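Local coordinates for CYTH domain-containing protein (Pyrococcus horikoshii, PDB 2DC4) that is of unknown function but carries a CYTH domain, a fold whose characterised members bind triphosphate-containing substrates within a beta barrel, at residues F25-F36 / V94-Y105. Sequence-based numbering, arbitrary orientation.
Sequences FFGIEEQEDVYF and VQGVVKKRRWIY
Gln31 and Lys100 face each other in an antiparallel strand pair, 25-36 against 94-105. Backbone hydrogen bonds run from Phe26 N to Ile104 O at one end and from Gln95 N to Tyr35 O at the other. A classic beta bulge sets Phe26 and Gly27 opposite Ile104, and the register slips again between Tyr35 and Phe36.

One face carries Glu29, Gln31, Asp33, Lys100 and Arg102 beside Val98 and Ile104. Lys100 NZ donates to Gln31 OE1 (2.9 Å), and its bond to Asp33 OD2 is weak (3.4 Å). The lysine chain bends at chi3 and chi4 (87° and 73°), which brings NZ back to the glutamine. Gln31 NE2 donates to Glu29 OE1 (2.8 Å), and Gln31 OE1 lies over one face of the Arg102 guanidinium. With Gln31 replaced by an alanine, Lys100 NZ would probably lose its amide acceptor and Glu29 OE1 its amide donor. Two waters also link Lys100 NZ to Asp33 OD2, one of them through a weak bond to the carboxylate.

On the other face, Lys99 NZ meets Glu32 OE1 (3.0 Å) from above the carboxylate plane. Ile28 CG1 makes a CH-pi contact over the five-membered ring of Trp103. Phe25 CD1 packs over one face of Tyr105, 3.6 Å from its CE1.

The cluster round Lys100 and Arg102 is consistent with the charged barrel lining of CYTH proteins. Strand 42-49 flanks 25-36, where Arg47 pairs with Asp33. Strand 110-117 flanks 94-105, and its Asn115 accepts from Arg102. Helix 159-162 touches Tyr35, Val98 and Lys100.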
ATOM      1  N   PHE A  25      20.343   1.689 -22.415  1.00 26.87           N
ATOM      2  CA  PHE A  25      18.922   2.021 -22.372  1.00 25.19           C
ATOM      3  C   PHE A  25      18.161   0.901 -21.672  1.00 25.63           C
ATOM      4  O   PHE A  25      18.227  -0.259 -22.085  1.00 26.74           O
ATOM      5  CB  PHE A  25      18.368   2.212 -23.784  1.00 25.87           C
ATOM      6  CG  PHE A  25      16.897   2.524 -23.819  1.00 26.84           C
ATOM      7  CD1 PHE A  25      16.409   3.696 -23.258  1.00 28.14           C
ATOM      8  CD2 PHE A  25      15.999   1.637 -24.408  1.00 28.62           C
ATOM      9  CE1 PHE A  25      15.043   3.984 -23.279  1.00 29.07           C
ATOM     10  CE2 PHE A  25      14.629   1.916 -24.434  1.00 29.74           C
ATOM     11  CZ  PHE A  25      14.153   3.091 -23.870  1.00 29.93           C
ATOM     12  N   PHE A  26      17.445   1.254 -20.611  1.00 24.05           N
ATOM     13  CA  PHE A  26      16.683   0.278 -19.844  1.00 24.18           C
ATOM     14  C   PHE A  26      15.237   0.192 -20.309  1.00 23.68           C
ATOM     15  O   PHE A  26      14.686  -0.907 -20.462  1.00 25.56           O
ATOM     16  CB  PHE A  26      16.719   0.643 -18.361  1.00 24.61           C
ATOM     17  CG  PHE A  26      15.854  -0.229 -17.511  1.00 25.30           C
ATOM     18  CD1 PHE A  26      16.240  -1.533 -17.215  1.00 28.32           C
ATOM     19  CD2 PHE A  26      14.630   0.236 -17.041  1.00 26.37           C
ATOM     20  CE1 PHE A  26      15.412  -2.367 -16.461  1.00 27.82           C
ATOM     21  CE2 PHE A  26      13.793  -0.588 -16.290  1.00 29.56           C
ATOM     22  CZ  PHE A  26      14.187  -1.894 -16.000  1.00 27.55           C
ATOM     23  N   GLY A  27      14.619   1.351 -20.517  1.00 20.51           N
ATOM     24  CA  GLY A  27      13.239   1.384 -20.962  1.00 20.84           C
ATOM     25  C   GLY A  27      12.572   2.729 -20.738  1.00 20.81           C
ATOM     26  O   GLY A  27      13.165   3.645 -20.156  1.00 20.27           O
ATOM     27  N   ILE A  28      11.333   2.850 -21.208  1.00 19.77           N
ATOM     28  CA  ILE A  28      10.548   4.071 -21.059  1.00 18.81           C
ATOM     29  C   ILE A  28       9.386   3.770 -20.122  1.00 20.29           C
ATOM     30  O   ILE A  28       8.764   2.711 -20.227  1.00 20.27           O
ATOM     31  CB  ILE A  28       9.965   4.536 -22.411  1.00 22.88           C
ATOM     32  CG1 ILE A  28      11.097   4.921 -23.364  1.00 23.69           C
ATOM     33  CG2 ILE A  28       9.019   5.721 -22.199  1.00 22.87           C
ATOM     34  CD1 ILE A  28      10.627   5.210 -24.781  1.00 27.01           C
ATOM     35  N   GLU A  29       9.114   4.680 -19.194  1.00 18.12           N
ATOM     36  CA  GLU A  29       7.999   4.511 -18.264  1.00 17.87           C
ATOM     37  C   GLU A  29       7.056   5.707 -18.361  1.00 19.26           C
ATOM     38  O   GLU A  29       7.479   6.848 -18.188  1.00 18.75           O
ATOM     39  CB  GLU A  29       8.496   4.378 -16.817  1.00 19.35           C
ATOM     40  CG  GLU A  29       9.267   3.089 -16.535  1.00 21.73           C
ATOM     41  CD  GLU A  29       9.675   2.937 -15.076  1.00 23.80           C
ATOM     42  OE1 GLU A  29       9.522   3.902 -14.298  1.00 26.09           O
ATOM     43  OE2 GLU A  29      10.164   1.845 -14.706  1.00 26.11           O
ATOM     44  N   GLU A  30       5.785   5.442 -18.654  1.00 19.02           N
ATOM     45  CA  GLU A  30       4.785   6.504 -18.727  1.00 20.42           C
ATOM     46  C   GLU A  30       4.176   6.520 -17.335  1.00 19.95           C
ATOM     47  O   GLU A  30       3.381   5.648 -16.979  1.00 19.77           O
ATOM     48  CB  GLU A  30       3.734   6.175 -19.787  1.00 23.63           C
ATOM     49  CG  GLU A  30       4.331   6.034 -21.185  1.00 30.84           C
ATOM     50  CD  GLU A  30       3.283   5.830 -22.256  1.00 35.82           C
ATOM     51  OE1 GLU A  30       2.398   6.700 -22.390  1.00 39.72           O
ATOM     52  OE2 GLU A  30       3.346   4.803 -22.968  1.00 39.72           O
ATOM     53  N   GLN A  31       4.562   7.519 -16.544  1.00 18.92           N
ATOM     54  CA  GLN A  31       4.129   7.612 -15.158  1.00 20.13           C
ATOM     55  C   GLN A  31       3.091   8.672 -14.834  1.00 19.89           C
ATOM     56  O   GLN A  31       3.052   9.744 -15.436  1.00 21.17           O
ATOM     57  CB  GLN A  31       5.351   7.852 -14.265  1.00 20.36           C
ATOM     58  CG  GLN A  31       6.591   7.054 -14.656  1.00 21.41           C
ATOM     59  CD  GLN A  31       7.778   7.378 -13.775  1.00 22.00           C
ATOM     60  OE1 GLN A  31       7.964   8.526 -13.368  1.00 25.86           O
ATOM     61  NE2 GLN A  31       8.598   6.369 -13.478  1.00 21.68           N
ATOM     62  N   GLU A  32       2.254   8.353 -13.855  1.00 19.78           N
ATOM     63  CA  GLU A  32       1.233   9.271 -13.374  1.00 20.31           C
ATOM     64  C   GLU A  32       1.308   9.173 -11.858  1.00 21.14           C
ATOM     65  O   GLU A  32       1.027   8.114 -11.289  1.00 18.63           O
ATOM     66  CB  GLU A  32      -0.158   8.851 -13.859  1.00 23.62           C
ATOM     67  CG  GLU A  32      -1.266   9.806 -13.425  1.00 28.55           C
ATOM     68  CD  GLU A  32      -2.635   9.413 -13.953  1.00 33.99           C
ATOM     69  OE1 GLU A  32      -2.746   9.125 -15.163  1.00 36.32           O
ATOM     70  OE2 GLU A  32      -3.601   9.406 -13.158  1.00 36.15           O
ATOM     71  N   ASP A  33       1.718  10.265 -11.215  1.00 18.54           N
ATOM     72  CA  ASP A  33       1.850  10.308  -9.762  1.00 20.71           C
ATOM     73  C   ASP A  33       0.817  11.199  -9.107  1.00 20.94           C
ATOM     74  O   ASP A  33       0.665  12.358  -9.481  1.00 22.69           O
ATOM     75  CB  ASP A  33       3.224  10.841  -9.345  1.00 21.39           C
ATOM     76  CG  ASP A  33       4.367  10.050  -9.924  1.00 24.51           C
ATOM     77  OD1 ASP A  33       4.166   8.867 -10.250  1.00 24.59           O
ATOM     78  OD2 ASP A  33       5.477  10.618 -10.036  1.00 26.87           O
ATOM     79  N   VAL A  34       0.111  10.660  -8.119  1.00 19.07           N
ATOM     80  CA  VAL A  34      -0.865  11.449  -7.381  1.00 18.92           C
ATOM     81  C   VAL A  34      -0.233  11.735  -6.020  1.00 18.69           C
ATOM     82  O   VAL A  34      -0.005  10.826  -5.216  1.00 18.90           O
ATOM     83  CB  VAL A  34      -2.203  10.693  -7.203  1.00 19.19           C
ATOM     84  CG1 VAL A  34      -3.126  11.478  -6.288  1.00 18.69           C
ATOM     85  CG2 VAL A  34      -2.854  10.486  -8.554  1.00 19.04           C
ATOM     86  N   TYR A  35       0.085  13.004  -5.781  1.00 18.79           N
ATOM     87  CA  TYR A  35       0.714  13.412  -4.529  1.00 19.36           C
ATOM     88  C   TYR A  35      -0.274  13.810  -3.454  1.00 19.16           C
ATOM     89  O   TYR A  35      -1.325  14.373  -3.741  1.00 19.61           O
ATOM     90  CB  TYR A  35       1.663  14.590  -4.757  1.00 19.90           C
ATOM     91  CG  TYR A  35       2.986  14.220  -5.382  1.00 19.04           C
ATOM     92  CD1 TYR A  35       3.091  13.975  -6.748  1.00 21.67           C
ATOM     93  CD2 TYR A  35       4.137  14.122  -4.601  1.00 22.02           C
ATOM     94  CE1 TYR A  35       4.311  13.645  -7.326  1.00 21.19           C
ATOM     95  CE2 TYR A  35       5.365  13.790  -5.167  1.00 21.15           C
ATOM     96  CZ  TYR A  35       5.444  13.556  -6.527  1.00 22.47           C
ATOM     97  OH  TYR A  35       6.654  13.223  -7.090  1.00 23.89           O
ATOM     98  N   PHE A  36       0.090  13.518  -2.211  1.00 19.75           N
ATOM     99  CA  PHE A  36      -0.725  13.846  -1.052  1.00 22.20           C
ATOM    100  C   PHE A  36       0.081  14.774  -0.159  1.00 23.93           C
ATOM    101  O   PHE A  36       1.242  14.507   0.138  1.00 25.52           O
ATOM    102  CB  PHE A  36      -1.106  12.571  -0.302  1.00 21.58           C
ATOM    103  CG  PHE A  36      -2.154  11.767  -0.999  1.00 22.17           C
ATOM    104  CD1 PHE A  36      -3.498  12.094  -0.865  1.00 22.63           C
ATOM    105  CD2 PHE A  36      -1.798  10.714  -1.837  1.00 21.26           C
ATOM    106  CE1 PHE A  36      -4.479  11.385  -1.558  1.00 22.86           C
ATOM    107  CE2 PHE A  36      -2.766  10.001  -2.533  1.00 22.39           C
ATOM    108  CZ  PHE A  36      -4.111  10.335  -2.395  1.00 22.18           C
ATOM    109  N   VAL A  94      -5.186  15.667  -1.771  1.00 26.38           N
ATOM    110  CA  VAL A  94      -4.409  15.558  -2.999  1.00 26.83           C
ATOM    111  C   VAL A  94      -3.697  16.883  -3.248  1.00 28.41           C
ATOM    112  O   VAL A  94      -4.324  17.943  -3.319  1.00 28.36           O
ATOM    113  CB  VAL A  94      -5.292  15.223  -4.221  1.00 26.76           C
ATOM    114  CG1 VAL A  94      -4.454  15.273  -5.493  1.00 23.75           C
ATOM    115  CG2 VAL A  94      -5.904  13.841  -4.057  1.00 27.78           C
ATOM    116  N   GLN A  95      -2.380  16.802  -3.381  1.00 27.13           N
ATOM    117  CA  GLN A  95      -1.526  17.959  -3.604  1.00 29.64           C
ATOM    118  C   GLN A  95      -1.430  18.297  -5.092  1.00 29.24           C
ATOM    119  O   GLN A  95      -1.278  19.461  -5.473  1.00 30.34           O
ATOM    120  CB  GLN A  95      -0.146  17.645  -3.025  1.00 31.32           C
ATOM    121  CG  GLN A  95       0.859  18.769  -3.030  1.00 35.34           C
ATOM    122  CD  GLN A  95       2.147  18.359  -2.344  1.00 37.15           C
ATOM    123  OE1 GLN A  95       2.762  17.356  -2.708  1.00 39.14           O
ATOM    124  NE2 GLN A  95       2.556  19.124  -1.342  1.00 39.34           N
ATOM    125  N   GLY A  96      -1.525  17.273  -5.930  1.00 25.70           N
ATOM    126  CA  GLY A  96      -1.450  17.476  -7.363  1.00 24.84           C
ATOM    127  C   GLY A  96      -1.145  16.177  -8.078  1.00 24.30           C
ATOM    128  O   GLY A  96      -0.975  15.139  -7.441  1.00 23.20           O
ATOM    129  N   VAL A  97      -1.073  16.232  -9.401  1.00 23.19           N
ATOM    130  CA  VAL A  97      -0.790  15.049 -10.196  1.00 22.49           C
ATOM    131  C   VAL A  97       0.319  15.344 -11.187  1.00 23.20           C
ATOM    132  O   VAL A  97       0.212  16.276 -11.980  1.00 25.03           O
ATOM    133  CB  VAL A  97      -2.032  14.590 -10.982  1.00 23.62           C
ATOM    134  CG1 VAL A  97      -1.690  13.359 -11.822  1.00 24.69           C
ATOM    135  CG2 VAL A  97      -3.178  14.290 -10.022  1.00 24.27           C
ATOM    136  N   VAL A  98       1.387  14.554 -11.132  1.00 19.37           N
ATOM    137  CA  VAL A  98       2.509  14.736 -12.044  1.00 18.56           C
ATOM    138  C   VAL A  98       2.487  13.625 -13.078  1.00 20.17           C
ATOM    139  O   VAL A  98       2.472  12.445 -12.728  1.00 21.39           O
ATOM    140  CB  VAL A  98       3.871  14.688 -11.312  1.00 18.54           C
ATOM    141  CG1 VAL A  98       5.006  14.813 -12.329  1.00 19.02           C
ATOM    142  CG2 VAL A  98       3.958  15.803 -10.278  1.00 19.13           C
ATOM    143  N   LYS A  99       2.485  14.006 -14.350  1.00 18.27           N
ATOM    144  CA  LYS A  99       2.476  13.038 -15.434  1.00 17.49           C
ATOM    145  C   LYS A  99       3.737  13.225 -16.254  1.00 19.51           C
ATOM    146  O   LYS A  99       4.062  14.341 -16.665  1.00 18.91           O
ATOM    147  CB  LYS A  99       1.249  13.237 -16.322  1.00 21.30           C
ATOM    148  CG  LYS A  99      -0.072  13.014 -15.598  1.00 24.03           C
ATOM    149  CD  LYS A  99      -1.260  13.203 -16.534  1.00 28.64           C
ATOM    150  CE  LYS A  99      -1.254  12.182 -17.664  1.00 31.89           C
ATOM    151  NZ  LYS A  99      -1.314  10.782 -17.153  1.00 37.22           N
ATOM    152  N   LYS A 100       4.456  12.140 -16.497  1.00 17.11           N
ATOM    153  CA  LYS A 100       5.681  12.261 -17.266  1.00 17.41           C
ATOM    154  C   LYS A 100       6.015  10.999 -18.036  1.00 17.42           C
ATOM    155  O   LYS A 100       5.500   9.921 -17.743  1.00 18.84           O
ATOM    156  CB  LYS A 100       6.843  12.591 -16.328  1.00 18.62           C
ATOM    157  CG  LYS A 100       7.335  11.384 -15.535  1.00 22.44           C
ATOM    158  CD  LYS A 100       8.599  11.704 -14.743  1.00 26.54           C
ATOM    159  CE  LYS A 100       8.290  12.294 -13.374  1.00 29.06           C
ATOM    160  NZ  LYS A 100       7.761  11.256 -12.432  1.00 31.11           N
ATOM    161  N   ARG A 101       6.875  11.151 -19.036  1.00 16.08           N
ATOM    162  CA  ARG A 101       7.342  10.022 -19.820  1.00 18.70           C
ATOM    163  C   ARG A 101       8.830   9.992 -19.483  1.00 19.80           C
ATOM    164  O   ARG A 101       9.553  10.949 -19.755  1.00 19.16           O
ATOM    165  CB  ARG A 101       7.123  10.276 -21.309  1.00 24.26           C
ATOM    166  CG  ARG A 101       7.148   9.025 -22.155  1.00 27.94           C
ATOM    167  CD  ARG A 101       6.102   9.108 -23.263  1.00 32.57           C
ATOM    168  NE  ARG A 101       5.890   7.825 -23.925  1.00 35.20           N
ATOM    169  CZ  ARG A 101       6.711   7.303 -24.831  1.00 37.63           C
ATOM    170  NH1 ARG A 101       7.807   7.954 -25.191  1.00 39.03           N
ATOM    171  NH2 ARG A 101       6.431   6.129 -25.380  1.00 39.03           N
ATOM    172  N   ARG A 102       9.280   8.899 -18.871  1.00 18.29           N
ATOM    173  CA  ARG A 102      10.670   8.772 -18.448  1.00 18.30           C
ATOM    174  C   ARG A 102      11.503   7.769 -19.238  1.00 16.88           C
ATOM    175  O   ARG A 102      11.106   6.616 -19.425  1.00 17.06           O
ATOM    176  CB  ARG A 102      10.706   8.402 -16.960  1.00 18.38           C
ATOM    177  CG  ARG A 102      12.097   8.114 -16.400  1.00 19.33           C
ATOM    178  CD  ARG A 102      12.020   7.777 -14.912  1.00 22.15           C
ATOM    179  NE  ARG A 102      11.689   8.951 -14.108  1.00 24.23           N
ATOM    180  CZ  ARG A 102      11.458   8.930 -12.798  1.00 25.05           C
ATOM    181  NH1 ARG A 102      11.517   7.790 -12.124  1.00 25.83           N
ATOM    182  NH2 ARG A 102      11.166  10.055 -12.158  1.00 29.01           N
ATOM    183  N   TRP A 103      12.660   8.234 -19.709  1.00 15.45           N
ATOM    184  CA  TRP A 103      13.621   7.419 -20.443  1.00 18.15           C
ATOM    185  C   TRP A 103      14.696   7.070 -19.419  1.00 17.23           C
ATOM    186  O   TRP A 103      15.331   7.962 -18.856  1.00 17.13           O
ATOM    187  CB  TRP A 103      14.251   8.235 -21.573  1.00 20.44           C
ATOM    188  CG  TRP A 103      13.499   8.185 -22.855  1.00 23.07           C
ATOM    189  CD1 TRP A 103      13.826   7.464 -23.968  1.00 24.22           C
ATOM    190  CD2 TRP A 103      12.300   8.889 -23.171  1.00 24.51           C
ATOM    191  NE1 TRP A 103      12.905   7.679 -24.957  1.00 26.47           N
ATOM    192  CE2 TRP A 103      11.953   8.551 -24.495  1.00 24.67           C
ATOM    193  CE3 TRP A 103      11.479   9.778 -22.464  1.00 23.28           C
ATOM    194  CZ2 TRP A 103      10.823   9.067 -25.132  1.00 25.92           C
ATOM    195  CZ3 TRP A 103      10.353  10.294 -23.097  1.00 26.68           C
ATOM    196  CH2 TRP A 103      10.037   9.936 -24.417  1.00 27.04           C
ATOM    197  N   ILE A 104      14.894   5.780 -19.174  1.00 15.02           N
ATOM    198  CA  ILE A 104      15.871   5.332 -18.191  1.00 17.19           C
ATOM    199  C   ILE A 104      17.097   4.723 -18.857  1.00 16.13           C
ATOM    200  O   ILE A 104      16.974   3.865 -19.725  1.00 15.75           O
ATOM    201  CB  ILE A 104      15.251   4.275 -17.235  1.00 17.47           C
ATOM    202  CG1 ILE A 104      13.985   4.843 -16.585  1.00 18.51           C
ATOM    203  CG2 ILE A 104      16.272   3.859 -16.164  1.00 17.88           C
ATOM    204  CD1 ILE A 104      13.193   3.826 -15.767  1.00 22.19           C
ATOM    205  N   TYR A 105      18.274   5.197 -18.459  1.00 16.60           N
ATOM    206  CA  TYR A 105      19.552   4.690 -18.970  1.00 17.02           C
ATOM    207  C   TYR A 105      20.419   4.364 -17.759  1.00 17.49           C
ATOM    208  O   TYR A 105      20.291   4.999 -16.719  1.00 18.01           O
ATOM    209  CB  TYR A 105      20.271   5.744 -19.810  1.00 17.05           C
ATOM    210  CG  TYR A 105      19.578   6.103 -21.093  1.00 19.48           C
ATOM    211  CD1 TYR A 105      19.930   5.491 -22.295  1.00 18.21           C
ATOM    212  CD2 TYR A 105      18.582   7.081 -21.115  1.00 21.25           C
ATOM    213  CE1 TYR A 105      19.307   5.852 -23.498  1.00 21.41           C
ATOM    214  CE2 TYR A 105      17.960   7.445 -22.294  1.00 23.25           C
ATOM    215  CZ  TYR A 105      18.325   6.835 -23.484  1.00 22.42           C
ATOM    216  OH  TYR A 105      17.730   7.236 -24.654  1.00 25.57           O
TER
HETATM  217  O   HOH W   1      11.763   5.047 -12.712  1.00 34.04           O
HETATM  218  O   HOH W   2       6.863  12.668  -9.643  1.00 25.53           O
HETATM  219  O   HOH W   3       5.081  10.919 -12.802  1.00 27.78           O
HETATM  220  O   HOH W   4       3.528  15.040  -1.162  1.00 25.48           O